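Local coordinates for ethylbenzene dehydrogenase alpha-subunit (Aromatoleum aromaticum, PDB 2IVF), which belongs to the molybdopterin oxidoreductases and carries a molybdenum atom, the ligands MGD and MD1 and an iron/sulfur cluster, at residues V120-L125 and S666-F671; P806-R811 and G947-F952; G870-H875 and Y919-H924. One frame throughout, in Å; residues are numbered along the deposited sequence.

Overall arrangement
Contact 3 is the one that touches MD1: Phe920, in the segment 919-924, lines the MD1 pocket, while the side chain of Tyr919 lies about 5 Å from MGD and about 13 Å from the molybdenum atom. Contact 1, its centre about 30 Å from that of contact 3, reaches the iron/sulfur pocket through Asn668, which is hydrogen-bonded to Gly90. Contact 2 is remote from both, its centre about 35 Å from that of contact 1 and about 41 Å from that of contact 3, and it lies across the chain's centre from contact 3. The chain between 811 and 947 contains both segments of contact 3. The nearest atoms of contacts 1 and 2 are about 18 Å apart.

Contact 1: V120-L125 and S666-F671; sequences VDYNPL and SGNPFF
The ring of Tyr122 is the main bump, and Gly667, Asn668, Pro669 and Phe670 form the hollow that takes it. Phe670 presents its edge to the Tyr122 face in a T-shaped pair, planes at 90° and centroids 5.2 Å apart, with CE2 3.7 Å from Tyr122 CD2 and toward the rim of the ring. In the plane of the tyrosine, Gly667 O comes to 3.6 Å from Tyr122 CE2. Farther out, Pro669 CD touches the Tyr122 OH at 3.4 Å; that hydroxyl is hydrogen-bonded to a bound glycerol, probably from the crystallisation liquor. Pro669 centres an inverse gamma turn, which bends the chain at this wall.

Leu125 fills the next gap with its two methyls. CD1 meets Phe670 CE1 tip to tip at 3.7 Å, and CD2 slides past the Asn668 amide, 3.4 Å from ND2.

The loop 120-125 is thereby fitted against the start of strand 670-676. The buried amide of Asn668 spends its polarity on Tyr261, Ser263, Ser264 and Gly90, the last lining the iron/sulfur pocket. With those polar atoms satisfied from outside, the two segments are joined by shape, through aromatic and van der Waals contact.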
loop_
_atom_site.group_PDB
_atom_site.type_symbol
_atom_site.label_atom_id
_atom_site.label_comp_id
_atom_site.label_asym_id
_atom_site.label_seq_id
_atom_site.Cartn_x
_atom_site.Cartn_y
_atom_site.Cartn_z
ATOM N N VAL A 120 20.115 11.031 -7.360
ATOM C CA VAL A 120 19.090 10.302 -8.056
ATOM C C VAL A 120 17.830 11.135 -8.055
ATOM O O VAL A 120 17.503 11.815 -7.065
ATOM C CB VAL A 120 18.806 8.944 -7.377
ATOM C CG1 VAL A 120 17.634 8.204 -8.086
ATOM C CG2 VAL A 120 20.121 8.088 -7.284
ATOM N N ASP A 121 17.115 11.101 -9.175
ATOM C CA ASP A 121 15.832 11.785 -9.261
ATOM C C ASP A 121 14.759 11.040 -8.481
ATOM O O ASP A 121 15.021 10.008 -7.827
ATOM C CB ASP A 121 15.437 12.077 -10.734
ATOM C CG ASP A 121 15.166 10.805 -11.573
ATOM O OD1 ASP A 121 14.722 9.786 -11.011
ATOM O OD2 ASP A 121 15.429 10.809 -12.824
ATOM N N TYR A 122 13.570 11.644 -8.444
ATOM C CA TYR A 122 12.482 11.098 -7.641
ATOM C C TYR A 122 11.545 10.223 -8.526
ATOM O O TYR A 122 10.524 9.729 -8.030
ATOM C CB TYR A 122 11.660 12.193 -6.988
ATOM C CG TYR A 122 12.260 12.841 -5.772
ATOM C CD1 TYR A 122 13.270 13.766 -5.902
ATOM C CD2 TYR A 122 11.769 12.569 -4.483
ATOM C CE1 TYR A 122 13.822 14.393 -4.781
ATOM C CE2 TYR A 122 12.328 13.197 -3.340
ATOM C CZ TYR A 122 13.331 14.112 -3.508
ATOM O OH TYR A 122 13.897 14.756 -2.438
ATOM N N ASN A 123 11.891 10.043 -9.798
ATOM C CA ASN A 123 10.984 9.425 -10.742
ATOM C C ASN A 123 10.878 7.916 -10.559
ATOM O O ASN A 123 11.864 7.276 -10.200
ATOM C CB ASN A 123 11.453 9.719 -12.129
ATOM C CG ASN A 123 11.308 11.174 -12.469
ATOM O OD1 ASN A 123 10.317 11.799 -12.095
ATOM N ND2 ASN A 123 12.275 11.713 -13.180
ATOM N N PRO A 124 9.727 7.323 -10.899
ATOM C CA PRO A 124 8.496 7.946 -11.351
ATOM C C PRO A 124 7.552 8.351 -10.275
ATOM O O PRO A 124 6.494 8.903 -10.598
ATOM C CB PRO A 124 7.829 6.831 -12.164
ATOM C CG PRO A 124 8.259 5.550 -11.498
ATOM C CD PRO A 124 9.646 5.837 -10.936
ATOM N N LEU A 125 7.894 8.036 -9.029
ATOM C CA LEU A 125 6.964 8.168 -7.918
ATOM C C LEU A 125 5.804 7.190 -8.092
ATOM O O LEU A 125 5.868 6.285 -8.928
ATOM C CB LEU A 125 6.454 9.626 -7.758
ATOM C CG LEU A 125 7.502 10.676 -7.344
ATOM C CD1 LEU A 125 6.904 12.074 -7.551
ATOM C CD2 LEU A 125 8.038 10.421 -5.892
ATOM N N SER A 666 9.069 17.145 4.137
ATOM C CA SER A 666 10.448 17.073 3.671
ATOM C C SER A 666 10.765 15.881 2.758
ATOM O O SER A 666 11.607 16.016 1.860
ATOM C CB SER A 666 11.403 17.068 4.878
ATOM O OG SER A 666 11.155 15.966 5.717
ATOM N N GLY A 667 10.105 14.743 2.992
ATOM C CA GLY A 667 10.465 13.490 2.343
ATOM C C GLY A 667 10.403 13.585 0.836
ATOM O O GLY A 667 11.382 13.311 0.166
ATOM N N ASN A 668 9.234 14.001 0.321
ATOM C CA ASN A 668 9.011 14.219 -1.098
ATOM C C ASN A 668 8.570 15.678 -1.168
ATOM O O ASN A 668 7.385 15.956 -1.106
ATOM C CB ASN A 668 7.905 13.341 -1.658
ATOM C CG ASN A 668 8.289 11.901 -1.856
ATOM O OD1 ASN A 668 9.319 11.394 -1.364
ATOM N ND2 ASN A 668 7.454 11.215 -2.639
ATOM N N PRO A 669 9.534 16.595 -1.206
ATOM C CA PRO A 669 9.306 18.005 -0.878
ATOM C C PRO A 669 8.794 18.892 -2.028
ATOM O O PRO A 669 9.393 19.930 -2.376
ATOM C CB PRO A 669 10.667 18.450 -0.385
ATOM C CG PRO A 669 11.633 17.634 -1.227
ATOM C CD PRO A 669 10.965 16.336 -1.551
ATOM N N PHE A 670 7.620 18.530 -2.531
ATOM C CA PHE A 670 7.004 19.217 -3.673
ATOM C C PHE A 670 5.522 19.126 -3.518
ATOM O O PHE A 670 4.991 18.061 -3.096
ATOM C CB PHE A 670 7.419 18.602 -5.044
ATOM C CG PHE A 670 7.785 17.145 -4.993
ATOM C CD1 PHE A 670 6.827 16.153 -5.150
ATOM C CD2 PHE A 670 9.105 16.763 -4.836
ATOM C CE1 PHE A 670 7.174 14.810 -5.083
ATOM C CE2 PHE A 670 9.478 15.434 -4.758
ATOM C CZ PHE A 670 8.512 14.436 -4.921
ATOM N N PHE A 671 4.842 20.234 -3.837
ATOM C CA PHE A 671 3.380 20.261 -3.862
ATOM C C PHE A 671 2.904 19.887 -5.238
ATOM O O PHE A 671 3.505 20.279 -6.248
ATOM C CB PHE A 671 2.891 21.681 -3.616
ATOM C CG PHE A 671 2.919 22.090 -2.202
ATOM C CD1 PHE A 671 4.093 22.492 -1.600
ATOM C CD2 PHE A 671 1.757 22.066 -1.455
ATOM C CE1 PHE A 671 4.109 22.893 -0.266
ATOM C CE2 PHE A 671 1.760 22.466 -0.125
ATOM C CZ PHE A 671 2.948 22.879 0.458
#

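Contact 2: P806-R811 and G947-F952; sequences PTHTRR and GGYEQF
The imidazole of His808 lies on the Tyr949 ring as an offset stack, centroids 4.2 Å apart and planes 21° from parallel. Tyr949 CE1 sits over the centre of the imidazole, while His808 CG, carried over the phenol by a chi1 of -167° that sets it anti to the backbone N, sits nearer the rim. His808 CB adds a CH-pi contact over the same face. At the imidazole edge, in its plane, water 3 lies 2.6 Å from His808 ND1; the same water accepts from Glu950 N. Tyr949 CD2 stands over the centre of the Phe952 ring, and the Tyr949 hydroxyl is hydrogen-bonded to Asp817.

Behind the stack the two type I turns, Thr807 to Arg810 and Tyr949 to Phe952, are pinned by a nearly straight bond: His808 N gives its hydrogen to Gln951 OE1 at 2.8 Å and 176°. The other end of that amide, NE2, packs 3.6 Å from Thr807 CB and donates to His230 O and Gln813.

Arg810 and Glu950 do not meet directly. Water 2, in the guanidinium plane, accepts from Arg810 NE at 2.6 Å and is within hydrogen-bonding reach of Thr807 O and Glu950 OE2; water 1 likewise spans Thr807 O and Glu950 OE1. The charges find salt-bridge partners in Asp521 and Lys354 respectively. Around these loops, Pro806 and Arg810 rest on helix 526-540, and Thr809 and Arg811 on strand 356-360.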
loop_
_atom_site.group_PDB
_atom_site.type_symbol
_atom_site.label_atom_id
_atom_site.label_comp_id
_atom_site.label_asym_id
_atom_site.label_seq_id
_atom_site.Cartn_x
_atom_site.Cartn_y
_atom_site.Cartn_z
ATOM N N PRO A 806 15.446 24.632 22.170
ATOM C CA PRO A 806 14.407 25.131 23.062
ATOM C C PRO A 806 14.061 24.147 24.200
ATOM O O PRO A 806 12.935 23.610 24.272
ATOM C CB PRO A 806 13.252 25.374 22.106
ATOM C CG PRO A 806 13.390 24.240 21.109
ATOM C CD PRO A 806 14.880 24.139 20.887
ATOM N N THR A 807 15.031 23.931 25.085
ATOM C CA THR A 807 14.909 22.976 26.177
ATOM C C THR A 807 15.305 23.674 27.499
ATOM O O THR A 807 15.923 24.725 27.486
ATOM C CB THR A 807 15.850 21.753 26.008
ATOM O OG1 THR A 807 17.216 22.173 25.940
ATOM C CG2 THR A 807 15.520 20.904 24.824
ATOM N N HIS A 808 14.913 23.068 28.619
ATOM C CA HIS A 808 15.363 23.438 29.960
ATOM C C HIS A 808 16.853 23.844 30.030
ATOM O O HIS A 808 17.193 24.928 30.552
ATOM C CB HIS A 808 15.113 22.255 30.883
ATOM C CG HIS A 808 15.234 22.572 32.339
ATOM N ND1 HIS A 808 14.382 23.446 32.986
ATOM C CD2 HIS A 808 16.091 22.111 33.287
ATOM C CE1 HIS A 808 14.717 23.518 34.265
ATOM N NE2 HIS A 808 15.744 22.707 34.476
ATOM N N THR A 809 17.707 22.956 29.540
ATOM C CA THR A 809 19.176 23.110 29.542
ATOM C C THR A 809 19.745 23.910 28.379
ATOM O O THR A 809 20.971 24.168 28.332
ATOM C CB THR A 809 19.876 21.749 29.488
ATOM O OG1 THR A 809 19.511 21.056 28.283
ATOM C CG2 THR A 809 19.548 20.906 30.732
ATOM N N ARG A 810 18.870 24.274 27.440
ATOM C CA ARG A 810 19.234 24.910 26.159
ATOM C C ARG A 810 20.041 24.007 25.229
ATOM O O ARG A 810 20.568 24.445 24.202
ATOM C CB ARG A 810 19.961 26.222 26.362
ATOM C CG ARG A 810 19.051 27.345 26.838
ATOM C CD ARG A 810 18.156 27.880 25.688
ATOM N NE ARG A 810 17.050 28.690 26.222
ATOM C CZ ARG A 810 17.113 29.996 26.431
ATOM N NH1 ARG A 810 18.212 30.663 26.152
ATOM N NH2 ARG A 810 16.071 30.647 26.942
ATOM N N ARG A 811 20.128 22.742 25.605
ATOM C CA ARG A 811 20.872 21.755 24.853
ATOM C C ARG A 811 20.034 20.539 24.536
ATOM O O ARG A 811 18.880 20.421 24.953
ATOM C CB ARG A 811 22.117 21.359 25.628
ATOM C CG ARG A 811 23.096 22.508 25.742
ATOM C CD ARG A 811 23.812 22.593 27.090
ATOM N NE ARG A 811 24.866 23.577 26.904
ATOM C CZ ARG A 811 24.689 24.896 26.929
ATOM N NH1 ARG A 811 23.515 25.421 27.255
ATOM N NH2 ARG A 811 25.716 25.693 26.684
ATOM N N GLY A 947 4.038 18.871 33.352
ATOM C CA GLY A 947 4.354 20.228 32.963
ATOM C C GLY A 947 5.480 20.736 33.849
ATOM O O GLY A 947 6.239 19.952 34.421
ATOM N N GLY A 948 5.595 22.052 33.956
ATOM C CA GLY A 948 6.606 22.674 34.815
ATOM C C GLY A 948 8.009 22.373 34.336
ATOM O O GLY A 948 8.921 22.202 35.140
ATOM N N TYR A 949 8.175 22.259 33.017
ATOM C CA TYR A 949 9.478 22.033 32.425
ATOM C C TYR A 949 9.421 22.532 30.991
ATOM O O TYR A 949 8.491 22.231 30.255
ATOM C CB TYR A 949 9.784 20.540 32.402
ATOM C CG TYR A 949 11.209 20.133 32.600
ATOM C CD1 TYR A 949 11.845 20.395 33.793
ATOM C CD2 TYR A 949 11.900 19.419 31.612
ATOM C CE1 TYR A 949 13.113 20.003 34.010
ATOM C CE2 TYR A 949 13.193 18.998 31.824
ATOM C CZ TYR A 949 13.795 19.312 33.036
ATOM O OH TYR A 949 15.044 18.928 33.321
ATOM N N GLU A 950 10.444 23.241 30.570
ATOM C CA GLU A 950 10.408 23.888 29.269
ATOM C C GLU A 950 9.857 23.016 28.157
ATOM O O GLU A 950 8.911 23.404 27.441
ATOM C CB GLU A 950 11.808 24.372 28.900
ATOM C CG GLU A 950 11.758 25.242 27.683
ATOM C CD GLU A 950 12.687 26.416 27.721
ATOM O OE1 GLU A 950 13.265 26.733 28.797
ATOM O OE2 GLU A 950 12.818 27.035 26.643
ATOM N N GLN A 951 10.437 21.841 27.993
ATOM C CA GLN A 951 10.079 21.003 26.847
ATOM C C GLN A 951 8.881 20.084 27.102
ATOM O O GLN A 951 8.504 19.308 26.242
ATOM C CB GLN A 951 11.257 20.169 26.376
ATOM C CG GLN A 951 11.871 19.214 27.407
ATOM C CD GLN A 951 13.175 19.759 27.906
ATOM O OE1 GLN A 951 13.208 20.869 28.440
ATOM N NE2 GLN A 951 14.257 19.008 27.732
ATOM N N PHE A 952 8.318 20.152 28.297
ATOM C CA PHE A 952 7.088 19.433 28.628
ATOM C C PHE A 952 5.924 20.381 28.408
ATOM O O PHE A 952 5.657 21.260 29.236
ATOM C CB PHE A 952 7.131 18.924 30.068
ATOM C CG PHE A 952 8.210 17.871 30.336
ATOM C CD1 PHE A 952 8.950 17.295 29.323
ATOM C CD2 PHE A 952 8.438 17.447 31.638
ATOM C CE1 PHE A 952 9.923 16.344 29.605
ATOM C CE2 PHE A 952 9.418 16.505 31.932
ATOM C CZ PHE A 952 10.152 15.953 30.925
HETATM O O HOH W 1 15.905 27.278 29.050
HETATM O O HOH W 2 15.228 26.782 26.127
HETATM O O HOH W 3 12.097 24.578 32.456
#

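Contact 3: G870-H875 and Y919-H924; sequences GQPVVH and YFWDAH. With MD1 (phosphoric acid 4-(2-amino-4-oxo-3,4,5,6,-tetrahydro-pteridin-6-yl)-2-hydroxy-3,4-dimercapto-but-3-en-yl ester guanylate ester), chain N.
Pro872 crosses the indole of Trp921 obliquely, setting CA over its five-membered ring, in the molybdopterin dinucleotide-binding domain, whose family belongs to the double-psi beta-barrel clan. Pro872 CA stands 3.4 Å from the centroid of that ring and only 6° off its normal, a clear CH-pi contact. Over the same face but above the six-membered ring, Gln871 O comes to 3.5 Å from Trp921 CZ2. The proline ring brings its CB to 3.6 Å from Trp921 CD1. A chi1 of -61° puts Trp921 CG beside its own backbone N, where CA and CB of Pro872 meet it.

Farther along, His875 and Tyr919 cross at about a right angle. Here the tyrosine supplies the edge and the histidine the face: Tyr919 CE2 sits over the rim of the imidazole, centroids are 5.2 Å apart and the planes stand at 78°. His875 belongs to strand 873-877, which pairs antiparallel with 915-917, so Tyr919 meets it just past the end of that neighbouring strand.

Between Tyr919 and Trp921 in sequence, Phe920 turns the other way, into the MD1 pocket, where its CZ lies 3.2 Å from MD1 O11. Its ring also has Arg612 as a cation-pi partner. Asp922 forms a salt bridge with Arg638, which is also hydrogen-bonded to MD1.

Water 4 joins the segments, gripping two backbone atoms and the indole N-H: it accepts from Tyr919 N at 3.0 Å and Trp921 NE1 at 3.1 Å and donates to Val873 O at 2.7 Å.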
loop_
_atom_site.group_PDB
_atom_site.type_symbol
_atom_site.label_atom_id
_atom_site.label_comp_id
_atom_site.label_asym_id
_atom_site.label_seq_id
_atom_site.Cartn_x
_atom_site.Cartn_y
_atom_site.Cartn_z
ATOM N N GLY A 870 -7.951 -10.051 0.689
ATOM C CA GLY A 870 -9.232 -9.313 0.572
ATOM C C GLY A 870 -9.951 -9.173 1.888
ATOM O O GLY A 870 -11.132 -8.853 1.929
ATOM N N GLN A 871 -9.234 -9.429 2.971
ATOM C CA GLN A 871 -9.834 -9.508 4.306
ATOM C C GLN A 871 -8.772 -9.307 5.368
ATOM O O GLN A 871 -7.583 -9.415 5.068
ATOM C CB GLN A 871 -10.473 -10.903 4.503
ATOM C CG GLN A 871 -9.487 -12.002 4.413
ATOM C CD GLN A 871 -10.143 -13.308 4.133
ATOM O OE1 GLN A 871 -10.140 -13.794 3.005
ATOM N NE2 GLN A 871 -10.779 -13.848 5.134
ATOM N N PRO A 872 -9.192 -9.049 6.616
ATOM C CA PRO A 872 -8.222 -8.936 7.672
ATOM C C PRO A 872 -7.415 -10.213 7.889
ATOM O O PRO A 872 -7.961 -11.325 7.794
ATOM C CB PRO A 872 -9.083 -8.615 8.890
ATOM C CG PRO A 872 -10.294 -7.873 8.310
ATOM C CD PRO A 872 -10.549 -8.776 7.123
ATOM N N VAL A 873 -6.122 -10.038 8.160
ATOM C CA VAL A 873 -5.165 -11.144 8.339
ATOM C C VAL A 873 -4.293 -10.868 9.547
ATOM O O VAL A 873 -3.834 -9.728 9.733
ATOM C CB VAL A 873 -4.280 -11.301 7.087
ATOM C CG1 VAL A 873 -3.165 -12.346 7.285
ATOM C CG2 VAL A 873 -5.146 -11.768 5.883
ATOM N N VAL A 874 -4.060 -11.882 10.382
ATOM C CA VAL A 874 -3.032 -11.773 11.392
ATOM C C VAL A 874 -1.818 -12.610 10.968
ATOM O O VAL A 874 -1.970 -13.761 10.580
ATOM C CB VAL A 874 -3.489 -12.214 12.789
ATOM C CG1 VAL A 874 -3.946 -13.674 12.775
ATOM C CG2 VAL A 874 -2.353 -12.009 13.766
ATOM N N HIS A 875 -0.618 -12.008 10.973
ATOM C CA HIS A 875 0.587 -12.768 10.654
ATOM C C HIS A 875 1.131 -13.373 11.939
ATOM O O HIS A 875 1.342 -12.662 12.931
ATOM C CB HIS A 875 1.704 -11.921 10.060
ATOM C CG HIS A 875 1.345 -11.216 8.781
ATOM N ND1 HIS A 875 2.286 -10.943 7.807
ATOM C CD2 HIS A 875 0.175 -10.702 8.333
ATOM C CE1 HIS A 875 1.699 -10.308 6.800
ATOM N NE2 HIS A 875 0.421 -10.149 7.095
ATOM N N TYR A 919 -1.710 -5.537 10.293
ATOM C CA TYR A 919 -1.668 -4.256 9.588
ATOM C C TYR A 919 -3.109 -3.873 9.486
ATOM O O TYR A 919 -3.931 -4.749 9.261
ATOM C CB TYR A 919 -1.126 -4.468 8.178
ATOM C CG TYR A 919 0.285 -4.986 8.174
ATOM C CD1 TYR A 919 1.336 -4.142 8.444
ATOM C CD2 TYR A 919 0.563 -6.317 7.859
ATOM C CE1 TYR A 919 2.636 -4.608 8.419
ATOM C CE2 TYR A 919 1.847 -6.784 7.873
ATOM C CZ TYR A 919 2.873 -5.925 8.109
ATOM O OH TYR A 919 4.159 -6.359 8.135
ATOM N N PHE A 920 -3.465 -2.617 9.748
ATOM C CA PHE A 920 -4.866 -2.386 10.091
ATOM C C PHE A 920 -5.844 -2.569 8.968
ATOM O O PHE A 920 -5.487 -2.506 7.782
ATOM C CB PHE A 920 -5.084 -1.063 10.828
ATOM C CG PHE A 920 -4.796 0.167 10.035
ATOM C CD1 PHE A 920 -5.642 0.555 9.025
ATOM C CD2 PHE A 920 -3.727 0.977 10.354
ATOM C CE1 PHE A 920 -5.415 1.706 8.329
ATOM C CE2 PHE A 920 -3.489 2.157 9.647
ATOM C CZ PHE A 920 -4.335 2.529 8.674
ATOM N N TRP A 921 -7.099 -2.799 9.356
ATOM C CA TRP A 921 -8.200 -3.037 8.440
ATOM C C TRP A 921 -9.385 -2.211 8.918
ATOM O O TRP A 921 -9.443 -1.815 10.109
ATOM C CB TRP A 921 -8.583 -4.527 8.465
ATOM C CG TRP A 921 -7.429 -5.397 8.038
ATOM C CD1 TRP A 921 -6.561 -6.054 8.852
ATOM C CD2 TRP A 921 -6.986 -5.631 6.702
ATOM N NE1 TRP A 921 -5.620 -6.753 8.102
ATOM C CE2 TRP A 921 -5.868 -6.511 6.775
ATOM C CE3 TRP A 921 -7.474 -5.265 5.453
ATOM C CZ2 TRP A 921 -5.182 -6.944 5.648
ATOM C CZ3 TRP A 921 -6.802 -5.690 4.348
ATOM C CH2 TRP A 921 -5.667 -6.512 4.438
ATOM N N ASP A 922 -10.336 -1.945 8.027
ATOM C CA ASP A 922 -11.520 -1.229 8.465
ATOM C C ASP A 922 -12.362 -2.178 9.261
ATOM O O ASP A 922 -12.364 -3.372 8.994
ATOM C CB ASP A 922 -12.282 -0.670 7.266
ATOM C CG ASP A 922 -13.138 0.535 7.610
ATOM O OD1 ASP A 922 -13.396 0.831 8.814
ATOM O OD2 ASP A 922 -13.607 1.141 6.610
ATOM N N ALA A 923 -13.106 -1.653 10.234
ATOM C CA ALA A 923 -13.822 -2.501 11.198
ATOM C C ALA A 923 -14.884 -3.431 10.605
ATOM O O ALA A 923 -15.054 -4.555 11.088
ATOM C CB ALA A 923 -14.410 -1.678 12.307
ATOM N N HIS A 924 -15.580 -2.993 9.549
ATOM C CA HIS A 924 -16.633 -3.821 8.957
ATOM C C HIS A 924 -16.072 -4.847 7.960
ATOM O O HIS A 924 -16.824 -5.516 7.193
ATOM C CB HIS A 924 -17.779 -2.977 8.390
ATOM C CG HIS A 924 -17.377 -1.956 7.371
ATOM N ND1 HIS A 924 -16.064 -1.676 7.055
ATOM C CD2 HIS A 924 -18.133 -1.111 6.628
ATOM C CE1 HIS A 924 -16.034 -0.725 6.141
ATOM N NE2 HIS A 924 -17.273 -0.368 5.862
HETATM P PB MD1 N . -8.278 7.639 9.768
HETATM O O3B MD1 N . -8.338 6.732 8.474
HETATM O O1B MD1 N . -7.883 9.002 9.326
HETATM O O2B MD1 N . -9.408 7.396 10.692
HETATM O O3A MD1 N . -7.022 7.019 10.513
HETATM C C10 MD1 N . -5.674 7.488 10.299
HETATM C C11 MD1 N . -4.815 6.497 11.068
HETATM O O11 MD1 N . -4.766 5.324 10.186
HETATM C C12 MD1 N . -3.416 7.031 11.228
HETATM S S12 MD1 N . -2.830 8.328 10.281
HETATM C C13 MD1 N . -2.529 6.448 12.098
HETATM S S13 MD1 N . -0.938 6.988 12.261
HETATM C C14 MD1 N . -2.901 5.319 12.981
HETATM N N15 MD1 N . -2.201 4.087 12.845
HETATM C C16 MD1 N . -2.583 2.970 13.541
HETATM C C15 MD1 N . -1.774 1.853 13.441
HETATM O O14 MD1 N . -0.721 1.861 12.748
HETATM N N17 MD1 N . -2.242 0.752 14.083
HETATM C C17 MD1 N . -3.411 0.782 14.845
HETATM N N16 MD1 N . -3.756 -0.346 15.450
HETATM N N18 MD1 N . -4.145 1.901 14.957
HETATM C C20 MD1 N . -3.739 2.981 14.324
HETATM N N8 MD1 N . -4.449 4.129 14.475
HETATM C C7 MD1 N . -4.175 5.363 13.789
HETATM P PA MD1 N . -9.545 6.016 7.686
HETATM O O1A MD1 N . -9.038 5.832 6.292
HETATM O O2A MD1 N . -9.917 4.797 8.438
HETATM O "O5'" MD1 N . -10.759 7.026 7.706
HETATM C "C5'" MD1 N . -10.630 8.184 6.888
HETATM C "C4'" MD1 N . -11.838 8.340 6.059
HETATM O "O4'" MD1 N . -11.508 9.414 5.186
HETATM C "C1'" MD1 N . -12.261 9.152 4.001
HETATM N N9 MD1 N . -11.793 9.876 2.812
HETATM C C4 MD1 N . -12.426 10.926 2.308
HETATM N N3 MD1 N . -13.546 11.550 2.744
HETATM C C2 MD1 N . -14.016 12.613 2.092
HETATM N N2 MD1 N . -15.131 13.256 2.530
HETATM N N1 MD1 N . -13.380 12.995 0.927
HETATM C C6 MD1 N . -12.244 12.406 0.428
HETATM O O6 MD1 N . -11.715 12.872 -0.581
HETATM C C5 MD1 N . -11.729 11.321 1.155
HETATM N N7 MD1 N . -10.702 10.492 0.999
HETATM C C8 MD1 N . -10.748 9.628 2.017
HETATM C "C2'" MD1 N . -12.110 7.651 3.773
HETATM O "O2'" MD1 N . -13.178 7.073 2.983
HETATM C "C3'" MD1 N . -12.019 7.084 5.198
HETATM O "O3'" MD1 N . -13.233 6.391 5.588
HETATM O O HOH W 4 -2.652 -7.629 8.417
#